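PDB 5C2V: hydrazine synthase subunit alpha from Candidatus Kuenenia stuttgartiensis, which condenses hydroxylamine, made in the gamma subunit of the hydrazine synthase complex, with ammonia to yield hydrazine, and carries two c-type hemes. Local coordinates for residues 449-454 with 712-717; 718-723 with 729-734; 722-727 with 735-740. All coordinates share one frame; numbering follows the deposited sequence.

Contact 1 (449-454 with 712-717)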
loop_
_atom_site.group_PDB
_atom_site.type_symbol
_atom_site.label_atom_id
_atom_site.label_comp_id
_atom_site.label_asym_id
_atom_site.label_seq_id
_atom_site.Cartn_x
_atom_site.Cartn_y
_atom_site.Cartn_z
ATOM N N GLN D 449 -14.390 3.924 2.285
ATOM C CA GLN D 449 -15.048 2.634 2.124
ATOM C C GLN D 449 -16.319 2.576 2.963
ATOM O O GLN D 449 -16.665 3.541 3.647
ATOM C CB GLN D 449 -14.103 1.498 2.520
ATOM C CG GLN D 449 -12.833 1.428 1.690
ATOM C CD GLN D 449 -11.812 0.467 2.268
ATOM O OE1 GLN D 449 -11.743 0.272 3.482
ATOM N NE2 GLN D 449 -11.014 -0.142 1.398
ATOM N N LYS D 450 -17.013 1.445 2.907
ATOM C CA LYS D 450 -18.236 1.265 3.679
ATOM C C LYS D 450 -17.925 0.787 5.093
ATOM O O LYS D 450 -17.076 -0.080 5.292
ATOM C CB LYS D 450 -19.173 0.275 2.984
ATOM C CG LYS D 450 -19.684 0.742 1.631
ATOM C CD LYS D 450 -20.707 -0.231 1.067
ATOM C CE LYS D 450 -21.244 0.246 -0.272
ATOM N NZ LYS D 450 -22.290 -0.669 -0.804
ATOM N N ALA D 451 -18.614 1.360 6.072
ATOM C CA ALA D 451 -18.441 0.957 7.461
ATOM C C ALA D 451 -19.302 -0.260 7.771
ATOM O O ALA D 451 -19.159 -0.885 8.823
ATOM C CB ALA D 451 -18.784 2.101 8.390
ATOM N N LYS D 452 -20.180 -0.592 6.828
ATOM C CA LYS D 452 -21.119 -1.701 6.964
ATOM C C LYS D 452 -21.920 -1.853 5.680
ATOM O O LYS D 452 -21.942 -0.948 4.845
ATOM C CB LYS D 452 -22.067 -1.479 8.146
ATOM C CG LYS D 452 -22.885 -0.201 8.050
ATOM C CD LYS D 452 -23.792 -0.031 9.259
ATOM C CE LYS D 452 -24.574 1.271 9.182
ATOM N NZ LYS D 452 -25.477 1.450 10.354
ATOM N N ASN D 453 -22.573 -2.999 5.521
ATOM C CA ASN D 453 -23.434 -3.223 4.369
ATOM C C ASN D 453 -24.676 -2.346 4.435
ATOM O O ASN D 453 -25.318 -2.242 5.480
ATOM C CB ASN D 453 -23.838 -4.695 4.274
ATOM C CG ASN D 453 -22.663 -5.606 3.981
ATOM O OD1 ASN D 453 -21.741 -5.236 3.254
ATOM N ND2 ASN D 453 -22.691 -6.808 4.546
ATOM N N VAL D 454 -25.007 -1.710 3.318
ATOM C CA VAL D 454 -26.197 -0.875 3.249
ATOM C C VAL D 454 -27.040 -1.214 2.026
ATOM O O VAL D 454 -26.529 -1.316 0.911
ATOM C CB VAL D 454 -25.841 0.627 3.220
ATOM C CG1 VAL D 454 -25.544 1.129 4.624
ATOM C CG2 VAL D 454 -24.665 0.883 2.289
ATOM N N ALA D 712 -15.020 9.271 10.039
ATOM C CA ALA D 712 -15.977 8.226 10.372
ATOM C C ALA D 712 -16.300 8.295 11.860
ATOM O O ALA D 712 -15.473 7.930 12.692
ATOM C CB ALA D 712 -15.436 6.855 9.997
ATOM N N ALA D 713 -17.515 8.703 12.200
ATOM C CA ALA D 713 -17.915 8.743 13.600
ATOM C C ALA D 713 -18.341 7.351 14.026
ATOM O O ALA D 713 -18.166 6.947 15.173
ATOM C CB ALA D 713 -19.036 9.742 13.815
ATOM N N ILE D 714 -18.892 6.620 13.065
ATOM C CA ILE D 714 -19.422 5.287 13.288
ATOM C C ILE D 714 -18.309 4.289 13.626
ATOM O O ILE D 714 -18.561 3.248 14.233
ATOM C CB ILE D 714 -20.213 4.818 12.046
ATOM C CG1 ILE D 714 -21.061 3.583 12.355
ATOM C CG2 ILE D 714 -19.277 4.585 10.872
ATOM C CD1 ILE D 714 -21.881 3.103 11.177
ATOM N N ASN D 715 -17.078 4.618 13.243
ATOM C CA ASN D 715 -15.927 3.769 13.539
ATOM C C ASN D 715 -15.180 4.195 14.801
ATOM O O ASN D 715 -14.206 3.557 15.197
ATOM C CB ASN D 715 -14.956 3.757 12.356
ATOM C CG ASN D 715 -15.482 2.971 11.174
ATOM O OD1 ASN D 715 -16.323 2.087 11.326
ATOM N ND2 ASN D 715 -14.979 3.286 9.986
ATOM N N SER D 716 -15.641 5.272 15.429
ATOM C CA SER D 716 -14.935 5.853 16.567
ATOM C C SER D 716 -15.363 5.235 17.896
ATOM O O SER D 716 -16.554 5.151 18.197
ATOM C CB SER D 716 -15.151 7.368 16.600
ATOM O OG SER D 716 -14.627 7.979 15.432
ATOM N N LEU D 717 -14.378 4.813 18.684
ATOM C CA LEU D 717 -14.622 4.191 19.983
ATOM C C LEU D 717 -15.415 5.117 20.901
ATOM O O LEU D 717 -16.269 4.664 21.666
ATOM C CB LEU D 717 -13.295 3.795 20.640
ATOM C CG LEU D 717 -13.316 2.866 21.860
ATOM C CD1 LEU D 717 -12.049 2.029 21.899
ATOM C CD2 LEU D 717 -13.467 3.644 23.160
#
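With CG1 of Ile714 opposite its backbone N (chi1 -166°) and CD1 extended beyond it, the side chain offers two separate methyls to the loop 449-454: CG2 meets Ala451, and CD1 meets the stem of Lys452. The CB of Ala451 faces segment 712-717 and lies 3.5 Å from Ile714 CG2. Lys452 starts with its CG tucked between backbone N and carbonyl carbon (chi1 59°), then runs straight, crossing the isoleucine at about a right angle; its CE comes within 3.8 Å of Ile714 CD1. The chain thus gives methylene surface to the isoleucine, while its ammonium goes on to a salt bridge with Asp533. Asn715 approaches the same alanine with its amide oxygen, OD1 being 3.8 Å from Ala451 CB; that oxygen is hydrogen-bonded to Ser728 OG. Ile714 and Asn715 occupy the two central positions of a type I beta turn, closed by Ser716 N to Ala713 O at 3.0 Å. In addition, Ser716 OG bonds to Ala712 O at 2.9 Å, in the carbonyl plane. The small, mainly apolar contact is buried and joins the turn before helix 717-722 to the loop between strands 428-433 and 461-467, more than 250 residues earlier in the chain. Lys452 also rests on strand 538-541, Ala713 and Ser716 pack against helix 751-762, and the turn leads directly into helix 717-722.

Contact 2 (718-723 with 729-734). With HEC (heme c), chain B.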
loop_
_atom_site.group_PDB
_atom_site.type_symbol
_atom_site.label_atom_id
_atom_site.label_comp_id
_atom_site.label_asym_id
_atom_site.label_seq_id
_atom_site.Cartn_x
_atom_site.Cartn_y
_atom_site.Cartn_z
ATOM N N LEU D 718 -15.121 6.411 20.822
ATOM C CA LEU D 718 -15.830 7.413 21.609
ATOM C C LEU D 718 -17.327 7.366 21.328
ATOM O O LEU D 718 -18.144 7.374 22.249
ATOM C CB LEU D 718 -15.286 8.811 21.313
ATOM C CG LEU D 718 -16.017 9.979 21.972
ATOM C CD1 LEU D 718 -15.959 9.845 23.481
ATOM C CD2 LEU D 718 -15.429 11.309 21.523
ATOM N N VAL D 719 -17.676 7.308 20.048
ATOM C CA VAL D 719 -19.071 7.254 19.633
ATOM C C VAL D 719 -19.683 5.901 19.986
ATOM O O VAL D 719 -20.851 5.818 20.372
ATOM C CB VAL D 719 -19.213 7.516 18.123
ATOM C CG1 VAL D 719 -20.673 7.519 17.714
ATOM C CG2 VAL D 719 -18.562 8.839 17.759
ATOM N N TRP D 720 -18.884 4.845 19.856
ATOM C CA TRP D 720 -19.295 3.504 20.266
ATOM C C TRP D 720 -19.736 3.494 21.725
ATOM O O TRP D 720 -20.722 2.850 22.081
ATOM C CB TRP D 720 -18.156 2.500 20.061
ATOM C CG TRP D 720 -18.060 1.946 18.670
ATOM C CD1 TRP D 720 -18.062 2.650 17.503
ATOM C CD2 TRP D 720 -17.927 0.567 18.306
ATOM N NE1 TRP D 720 -17.948 1.796 16.432
ATOM C CE2 TRP D 720 -17.863 0.511 16.899
ATOM C CE3 TRP D 720 -17.859 -0.626 19.031
ATOM C CZ2 TRP D 720 -17.735 -0.691 16.204
ATOM C CZ3 TRP D 720 -17.732 -1.817 18.340
ATOM C CH2 TRP D 720 -17.672 -1.841 16.941
ATOM N N ARG D 721 -19.000 4.217 22.563
ATOM C CA ARG D 721 -19.305 4.281 23.987
ATOM C C ARG D 721 -20.462 5.229 24.285
ATOM O O ARG D 721 -21.289 4.952 25.153
ATOM C CB ARG D 721 -18.068 4.703 24.782
ATOM C CG ARG D 721 -16.963 3.661 24.800
ATOM C CD ARG D 721 -17.512 2.294 25.177
ATOM N NE ARG D 721 -18.253 2.326 26.435
ATOM C CZ ARG D 721 -17.700 2.166 27.632
ATOM N NH1 ARG D 721 -16.394 1.963 27.738
ATOM N NH2 ARG D 721 -18.452 2.211 28.723
ATOM N N LEU D 722 -20.515 6.346 23.568
ATOM C CA LEU D 722 -21.581 7.320 23.771
ATOM C C LEU D 722 -22.941 6.749 23.371
ATOM O O LEU D 722 -23.969 7.157 23.906
ATOM C CB LEU D 722 -21.294 8.605 22.991
ATOM C CG LEU D 722 -20.214 9.508 23.593
ATOM C CD1 LEU D 722 -19.880 10.657 22.656
ATOM C CD2 LEU D 722 -20.653 10.033 24.953
ATOM N N TYR D 723 -22.949 5.826 22.414
ATOM C CA TYR D 723 -24.178 5.119 22.060
ATOM C C TYR D 723 -24.283 3.743 22.722
ATOM O O TYR D 723 -25.318 3.083 22.623
ATOM C CB TYR D 723 -24.284 4.970 20.541
ATOM C CG TYR D 723 -24.621 6.255 19.818
ATOM C CD1 TYR D 723 -23.649 7.216 19.579
ATOM C CD2 TYR D 723 -25.911 6.504 19.369
ATOM C CE1 TYR D 723 -23.951 8.391 18.916
ATOM C CE2 TYR D 723 -26.225 7.676 18.704
ATOM C CZ TYR D 723 -25.241 8.615 18.483
ATOM O OH TYR D 723 -25.547 9.783 17.822
ATOM N N ALA D 729 -18.884 -2.433 11.315
ATOM C CA ALA D 729 -18.253 -3.737 11.167
ATOM C C ALA D 729 -16.745 -3.635 11.356
ATOM O O ALA D 729 -16.024 -4.621 11.212
ATOM C CB ALA D 729 -18.579 -4.334 9.807
ATOM N N ASN D 730 -16.271 -2.434 11.671
ATOM C CA ASN D 730 -14.861 -2.242 11.978
ATOM C C ASN D 730 -14.680 -1.887 13.447
ATOM O O ASN D 730 -15.018 -0.783 13.876
ATOM C CB ASN D 730 -14.257 -1.148 11.095
ATOM C CG ASN D 730 -14.562 -1.351 9.625
ATOM O OD1 ASN D 730 -13.943 -2.178 8.957
ATOM N ND2 ASN D 730 -15.522 -0.590 9.112
ATOM N N ALA D 731 -14.137 -2.826 14.212
ATOM C CA ALA D 731 -13.925 -2.616 15.637
ATOM C C ALA D 731 -12.657 -1.806 15.867
ATOM O O ALA D 731 -11.603 -2.134 15.324
ATOM C CB ALA D 731 -13.852 -3.946 16.367
ATOM N N PRO D 732 -12.759 -0.736 16.669
ATOM C CA PRO D 732 -11.601 0.117 16.962
ATOM C C PRO D 732 -10.481 -0.640 17.675
ATOM O O PRO D 732 -9.310 -0.359 17.427
ATOM C CB PRO D 732 -12.187 1.216 17.857
ATOM C CG PRO D 732 -13.465 0.654 18.387
ATOM C CD PRO D 732 -13.988 -0.242 17.312
ATOM N N ARG D 733 -10.835 -1.584 18.542
ATOM C CA ARG D 733 -9.833 -2.410 19.208
ATOM C C ARG D 733 -10.427 -3.725 19.708
ATOM O O ARG D 733 -11.625 -3.971 19.565
ATOM C CB ARG D 733 -9.192 -1.644 20.367
ATOM C CG ARG D 733 -10.107 -1.431 21.554
ATOM C CD ARG D 733 -9.464 -0.530 22.597
ATOM N NE ARG D 733 -10.233 -0.522 23.840
ATOM C CZ ARG D 733 -10.189 0.448 24.746
ATOM N NH1 ARG D 733 -9.413 1.505 24.552
ATOM N NH2 ARG D 733 -10.927 0.363 25.844
ATOM N N GLU D 734 -9.582 -4.565 20.300
ATOM C CA GLU D 734 -9.997 -5.888 20.759
ATOM C C GLU D 734 -10.833 -5.824 22.033
ATOM O O GLU D 734 -11.882 -6.461 22.127
ATOM C CB GLU D 734 -8.774 -6.780 20.982
ATOM C CG GLU D 734 -7.981 -7.069 19.720
ATOM C CD GLU D 734 -6.693 -7.817 20.001
ATOM O OE1 GLU D 734 -6.194 -7.734 21.143
ATOM O OE2 GLU D 734 -6.181 -8.490 19.082
HETATM FE FE HEC B . -16.328 8.234 30.943
HETATM C CHA HEC B . -14.593 5.305 30.516
HETATM C CHB HEC B . -15.735 9.077 27.670
HETATM C CHC HEC B . -18.174 11.135 31.328
HETATM C CHD HEC B . -16.748 7.574 34.292
HETATM N NA HEC B . -15.315 7.377 29.396
HETATM C C1A HEC B . -14.735 6.122 29.415
HETATM C C2A HEC B . -14.298 5.814 28.068
HETATM C C3A HEC B . -14.611 6.850 27.282
HETATM C C4A HEC B . -15.258 7.857 28.100
HETATM C CMA HEC B . -14.332 6.955 25.768
HETATM C CAA HEC B . -13.595 4.515 27.619
HETATM C CBA HEC B . -12.086 4.663 27.784
HETATM C CGA HEC B . -11.395 3.453 27.210
HETATM O O1A HEC B . -10.205 3.568 26.814
HETATM O O2A HEC B . -12.037 2.374 27.136
HETATM N NB HEC B . -16.810 9.841 29.742
HETATM C C1B HEC B . -16.556 9.923 28.386
HETATM C C2B HEC B . -17.305 11.047 27.858
HETATM C C3B HEC B . -17.969 11.618 28.871
HETATM C C4B HEC B . -17.677 10.866 30.073
HETATM C CMB HEC B . -17.306 11.508 26.384
HETATM C CAB HEC B . -18.906 12.846 28.804
HETATM C CBB HEC B . -20.224 12.467 28.093
HETATM N NC HEC B . -17.285 9.176 32.510
HETATM C C1C HEC B . -17.981 10.368 32.453
HETATM C C2C HEC B . -18.578 10.609 33.750
HETATM C C3C HEC B . -18.084 9.696 34.596
HETATM C C4C HEC B . -17.328 8.730 33.816
HETATM C CMC HEC B . -19.298 11.921 34.136
HETATM C CAC HEC B . -18.372 9.591 36.114
HETATM C CBC HEC B . -19.865 9.293 36.378
HETATM N ND HEC B . -15.739 6.670 32.214
HETATM C C1D HEC B . -16.071 6.614 33.566
HETATM C C2D HEC B . -15.585 5.366 34.107
HETATM C C3D HEC B . -14.913 4.631 32.939
HETATM C C4D HEC B . -15.052 5.528 31.800
HETATM C CMD HEC B . -15.725 4.869 35.563
HETATM C CAD HEC B . -14.229 3.242 33.047
HETATM C CBD HEC B . -14.434 2.326 31.840
HETATM C CGD HEC B . -15.893 2.130 31.517
HETATM O O1D HEC B . -16.196 1.764 30.353
HETATM O O2D HEC B . -16.752 2.336 32.412
#
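Trp720 of helix 717-722 and Pro732 of the following loop point at each other and form a CH-pi contact within the C-terminal cytochrome c domain, beside its bis-histidine-coordinated heme. Pro732 CD sits over one face of the indole, 3.8 Å from the centroid of the six-membered ring of Trp720 and only 7° off its normal. Asn730 and Ala731 approach the benzo end obliquely: Asn730 O is 3.6 Å from Trp720 CZ2, and Ala731 sets its CA near CH2. The indole also has a polar tether, NE1 being hydrogen-bonded to Ile714 O, which helps fix the rotation of the ring.

Each segment also sends one arginine to a different heme propionate. Arg721 is bent at chi2 (-49°) and chi3, which curls its guanidinium round so that both terminal nitrogens point at a single oxygen: HEC O1D lies 2.6 Å from Arg721 NH1 and 2.8 Å from NH2, near the guanidinium plane. Arg721 NH2 has a second partner in Glu724 OE1. Arg733 instead reaches out with a chain extended from CG to NE and meets the other carboxylate in a bidentate grip, one nitrogen to each oxygen, NH1 to HEC O1A at 3.2 Å and NH2 to HEC O2A at 2.6 Å. The two cationic groups probably offset the negative charge of the propionates, and Tyr707 OH adds a further hydrogen bond to the heme.

Leucines one helical turn apart on helix 717-722 touch the same heme methyl: HEC CMB is 3.6 Å from Leu718 CD1 and 3.9 Å from Leu722 CD2.

Contact 3 (722-727 with 735-740). With HEC (heme c), chain B.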
loop_
_atom_site.group_PDB
_atom_site.type_symbol
_atom_site.label_atom_id
_atom_site.label_comp_id
_atom_site.label_asym_id
_atom_site.label_seq_id
_atom_site.Cartn_x
_atom_site.Cartn_y
_atom_site.Cartn_z
ATOM N N LEU D 722 -20.515 6.346 23.568
ATOM C CA LEU D 722 -21.581 7.320 23.771
ATOM C C LEU D 722 -22.941 6.749 23.371
ATOM O O LEU D 722 -23.969 7.157 23.906
ATOM C CB LEU D 722 -21.294 8.605 22.991
ATOM C CG LEU D 722 -20.214 9.508 23.593
ATOM C CD1 LEU D 722 -19.880 10.657 22.656
ATOM C CD2 LEU D 722 -20.653 10.033 24.953
ATOM N N TYR D 723 -22.949 5.826 22.414
ATOM C CA TYR D 723 -24.178 5.119 22.060
ATOM C C TYR D 723 -24.283 3.743 22.722
ATOM O O TYR D 723 -25.318 3.083 22.623
ATOM C CB TYR D 723 -24.284 4.970 20.541
ATOM C CG TYR D 723 -24.621 6.255 19.818
ATOM C CD1 TYR D 723 -23.649 7.216 19.579
ATOM C CD2 TYR D 723 -25.911 6.504 19.369
ATOM C CE1 TYR D 723 -23.951 8.391 18.916
ATOM C CE2 TYR D 723 -26.225 7.676 18.704
ATOM C CZ TYR D 723 -25.241 8.615 18.483
ATOM O OH TYR D 723 -25.547 9.783 17.822
ATOM N N GLU D 724 -23.219 3.333 23.413
ATOM C CA GLU D 724 -23.146 2.027 24.077
ATOM C C GLU D 724 -23.602 0.858 23.199
ATOM O O GLU D 724 -24.418 0.038 23.621
ATOM C CB GLU D 724 -23.967 2.041 25.370
ATOM C CG GLU D 724 -23.399 2.931 26.469
ATOM C CD GLU D 724 -22.097 2.405 27.055
ATOM O OE1 GLU D 724 -21.448 3.148 27.820
ATOM O OE2 GLU D 724 -21.723 1.249 26.759
ATOM N N ALA D 725 -23.073 0.788 21.980
ATOM C CA ALA D 725 -23.412 -0.285 21.049
ATOM C C ALA D 725 -22.305 -0.455 20.014
ATOM O O ALA D 725 -21.454 0.422 19.868
ATOM C CB ALA D 725 -24.741 -0.001 20.367
ATOM N N GLU D 726 -22.307 -1.575 19.295
ATOM C CA GLU D 726 -21.347 -1.732 18.209
ATOM C C GLU D 726 -21.986 -1.232 16.913
ATOM O O GLU D 726 -22.902 -1.840 16.361
ATOM C CB GLU D 726 -20.865 -3.189 18.091
ATOM C CG GLU D 726 -21.935 -4.255 17.896
ATOM C CD GLU D 726 -21.338 -5.645 17.737
ATOM O OE1 GLU D 726 -20.492 -5.829 16.835
ATOM O OE2 GLU D 726 -21.716 -6.554 18.506
ATOM N N LEU D 727 -21.489 -0.090 16.452
ATOM C CA LEU D 727 -22.114 0.650 15.364
ATOM C C LEU D 727 -21.729 0.151 13.973
ATOM O O LEU D 727 -22.566 0.106 13.072
ATOM C CB LEU D 727 -21.782 2.134 15.507
ATOM C CG LEU D 727 -22.315 2.739 16.808
ATOM C CD1 LEU D 727 -21.852 4.173 16.978
ATOM C CD2 LEU D 727 -23.834 2.655 16.854
ATOM N N LYS D 735 -10.364 -5.060 23.014
ATOM C CA LYS D 735 -11.116 -4.873 24.247
ATOM C C LYS D 735 -11.816 -3.523 24.218
ATOM O O LYS D 735 -11.178 -2.485 24.371
ATOM C CB LYS D 735 -10.195 -4.959 25.468
ATOM C CG LYS D 735 -9.414 -6.258 25.591
ATOM C CD LYS D 735 -10.306 -7.408 26.025
ATOM C CE LYS D 735 -9.485 -8.644 26.356
ATOM N NZ LYS D 735 -8.699 -9.115 25.183
ATOM N N ILE D 736 -13.132 -3.542 24.049
ATOM C CA ILE D 736 -13.897 -2.308 23.922
ATOM C C ILE D 736 -14.721 -2.046 25.176
ATOM O O ILE D 736 -14.509 -1.053 25.872
ATOM C CB ILE D 736 -14.825 -2.344 22.693
ATOM C CG1 ILE D 736 -14.010 -2.592 21.423
ATOM C CG2 ILE D 736 -15.608 -1.044 22.579
ATOM C CD1 ILE D 736 -14.837 -2.629 20.160
ATOM N N PHE D 737 -15.664 -2.939 25.454
ATOM C CA PHE D 737 -16.524 -2.800 26.620
ATOM C C PHE D 737 -16.015 -3.640 27.787
ATOM O O PHE D 737 -16.001 -4.869 27.712
ATOM C CB PHE D 737 -17.959 -3.192 26.270
ATOM C CG PHE D 737 -18.488 -2.506 25.045
ATOM C CD1 PHE D 737 -18.853 -1.171 25.087
ATOM C CD2 PHE D 737 -18.616 -3.194 23.849
ATOM C CE1 PHE D 737 -19.340 -0.536 23.961
ATOM C CE2 PHE D 737 -19.101 -2.563 22.719
ATOM C CZ PHE D 737 -19.463 -1.232 22.776
ATOM N N PRO D 738 -15.593 -2.972 28.871
ATOM C CA PRO D 738 -15.100 -3.636 30.082
ATOM C C PRO D 738 -16.156 -4.535 30.714
ATOM O O PRO D 738 -17.321 -4.146 30.797
ATOM C CB PRO D 738 -14.758 -2.468 31.014
ATOM C CG PRO D 738 -14.556 -1.304 30.108
ATOM C CD PRO D 738 -15.518 -1.505 28.981
ATOM N N ILE D 739 -15.754 -5.726 31.147
ATOM C CA ILE D 739 -16.676 -6.632 31.819
ATOM C C ILE D 739 -16.756 -6.312 33.307
ATOM O O ILE D 739 -17.668 -6.762 33.996
ATOM C CB ILE D 739 -16.262 -8.106 31.637
ATOM C CG1 ILE D 739 -14.954 -8.396 32.377
ATOM C CG2 ILE D 739 -16.139 -8.448 30.159
ATOM C CD1 ILE D 739 -14.478 -9.826 32.240
ATOM N N GLU D 740 -15.803 -5.523 33.795
ATOM C CA GLU D 740 -15.753 -5.170 35.209
ATOM C C GLU D 740 -15.680 -3.662 35.421
ATOM O O GLU D 740 -14.848 -2.980 34.824
ATOM C CB GLU D 740 -14.559 -5.844 35.888
ATOM C CG GLU D 740 -14.926 -7.045 36.741
ATOM C CD GLU D 740 -13.722 -7.661 37.426
ATOM O OE1 GLU D 740 -12.638 -7.699 36.806
ATOM O OE2 GLU D 740 -13.859 -8.104 38.587
HETATM FE FE HEC B . -16.328 8.234 30.943
HETATM C CHA HEC B . -14.593 5.305 30.516
HETATM C CHB HEC B . -15.735 9.077 27.670
HETATM C CHC HEC B . -18.174 11.135 31.328
HETATM C CHD HEC B . -16.748 7.574 34.292
HETATM N NA HEC B . -15.315 7.377 29.396
HETATM C C1A HEC B . -14.735 6.122 29.415
HETATM C C2A HEC B . -14.298 5.814 28.068
HETATM C C3A HEC B . -14.611 6.850 27.282
HETATM C C4A HEC B . -15.258 7.857 28.100
HETATM C CMA HEC B . -14.332 6.955 25.768
HETATM C CAA HEC B . -13.595 4.515 27.619
HETATM C CBA HEC B . -12.086 4.663 27.784
HETATM C CGA HEC B . -11.395 3.453 27.210
HETATM O O1A HEC B . -10.205 3.568 26.814
HETATM O O2A HEC B . -12.037 2.374 27.136
HETATM N NB HEC B . -16.810 9.841 29.742
HETATM C C1B HEC B . -16.556 9.923 28.386
HETATM C C2B HEC B . -17.305 11.047 27.858
HETATM C C3B HEC B . -17.969 11.618 28.871
HETATM C C4B HEC B . -17.677 10.866 30.073
HETATM C CMB HEC B . -17.306 11.508 26.384
HETATM C CAB HEC B . -18.906 12.846 28.804
HETATM C CBB HEC B . -20.224 12.467 28.093
HETATM N NC HEC B . -17.285 9.176 32.510
HETATM C C1C HEC B . -17.981 10.368 32.453
HETATM C C2C HEC B . -18.578 10.609 33.750
HETATM C C3C HEC B . -18.084 9.696 34.596
HETATM C C4C HEC B . -17.328 8.730 33.816
HETATM C CMC HEC B . -19.298 11.921 34.136
HETATM C CAC HEC B . -18.372 9.591 36.114
HETATM C CBC HEC B . -19.865 9.293 36.378
HETATM N ND HEC B . -15.739 6.670 32.214
HETATM C C1D HEC B . -16.071 6.614 33.566
HETATM C C2D HEC B . -15.585 5.366 34.107
HETATM C C3D HEC B . -14.913 4.631 32.939
HETATM C C4D HEC B . -15.052 5.528 31.800
HETATM C CMD HEC B . -15.725 4.869 35.563
HETATM C CAD HEC B . -14.229 3.242 33.047
HETATM C CBD HEC B . -14.434 2.326 31.840
HETATM C CGD HEC B . -15.893 2.130 31.517
HETATM O O1D HEC B . -16.196 1.764 30.353
HETATM O O2D HEC B . -16.752 2.336 32.412
#
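Phe737 lays its ring alongside the backbone of Ala725 and the carboxylate of Glu724, just beyond the end of helix 717-722. Ala725 O lies at the ring edge, in its plane, 3.9 Å from Phe737 CZ. Glu724 OE2 comes in obliquely, 4.1 Å from Phe737 CE1; the glutamate and phenylalanine side chains run past one another antiparallel, with carboxylate and ring planes 40° apart. Both are loose van der Waals approaches, the first at the rim of the ring and the second from above its plane and beyond the rim. The ring is covered on one face from within its own segment by Ile736 CG2, which stands 3.7 Å above the plane of Phe737, over its centre.

Glu724 is the positive-phi C-prime residue of a Schellman motif, in which Ala725 N bonds to Trp720 O and Glu724 N to Arg721 O. Its side chain folds at chi2 (-69°), a bend that brings the carboxylate back toward the heme-binding part of the chain. There OE2 makes a salt bridge with Arg742, while OE1 accepts the backbone N of His745, an axial ligand of the heme iron. Glu724 thus probably helps to hold the backbone of this ligand in place. Pro738, next to the phenylalanine, puts CG 3.5 Å from HEC O1D.

The contact lies at the surface, where the loop between helices 717-722 and 751-762 doubles back: Phe737 packs on Arg721 and Ile736 on Trp720 of the first helix, while Tyr723 rests on Val758 of the second.

How the contacts relate
Contact 1 is buried, contact 2 partly so, and contact 3 lies at the surface; the chemistry differs too, from methyl packing through a CH-pi contact flanked by arginine-propionate bonds to a carboxylate beside a ring. Contacts 2 and 3 share Leu722 and Tyr723; both touch the bis-histidine heme and both fold the loop after helix 717-722 back against that helix. Contact 1 instead bridges parts of the chain far apart in sequence and touches neither heme. It is nevertheless joined to contact 2 by Ala451 O with Ala729 N, and to contact 3 by the packing of Ile714 on Leu727.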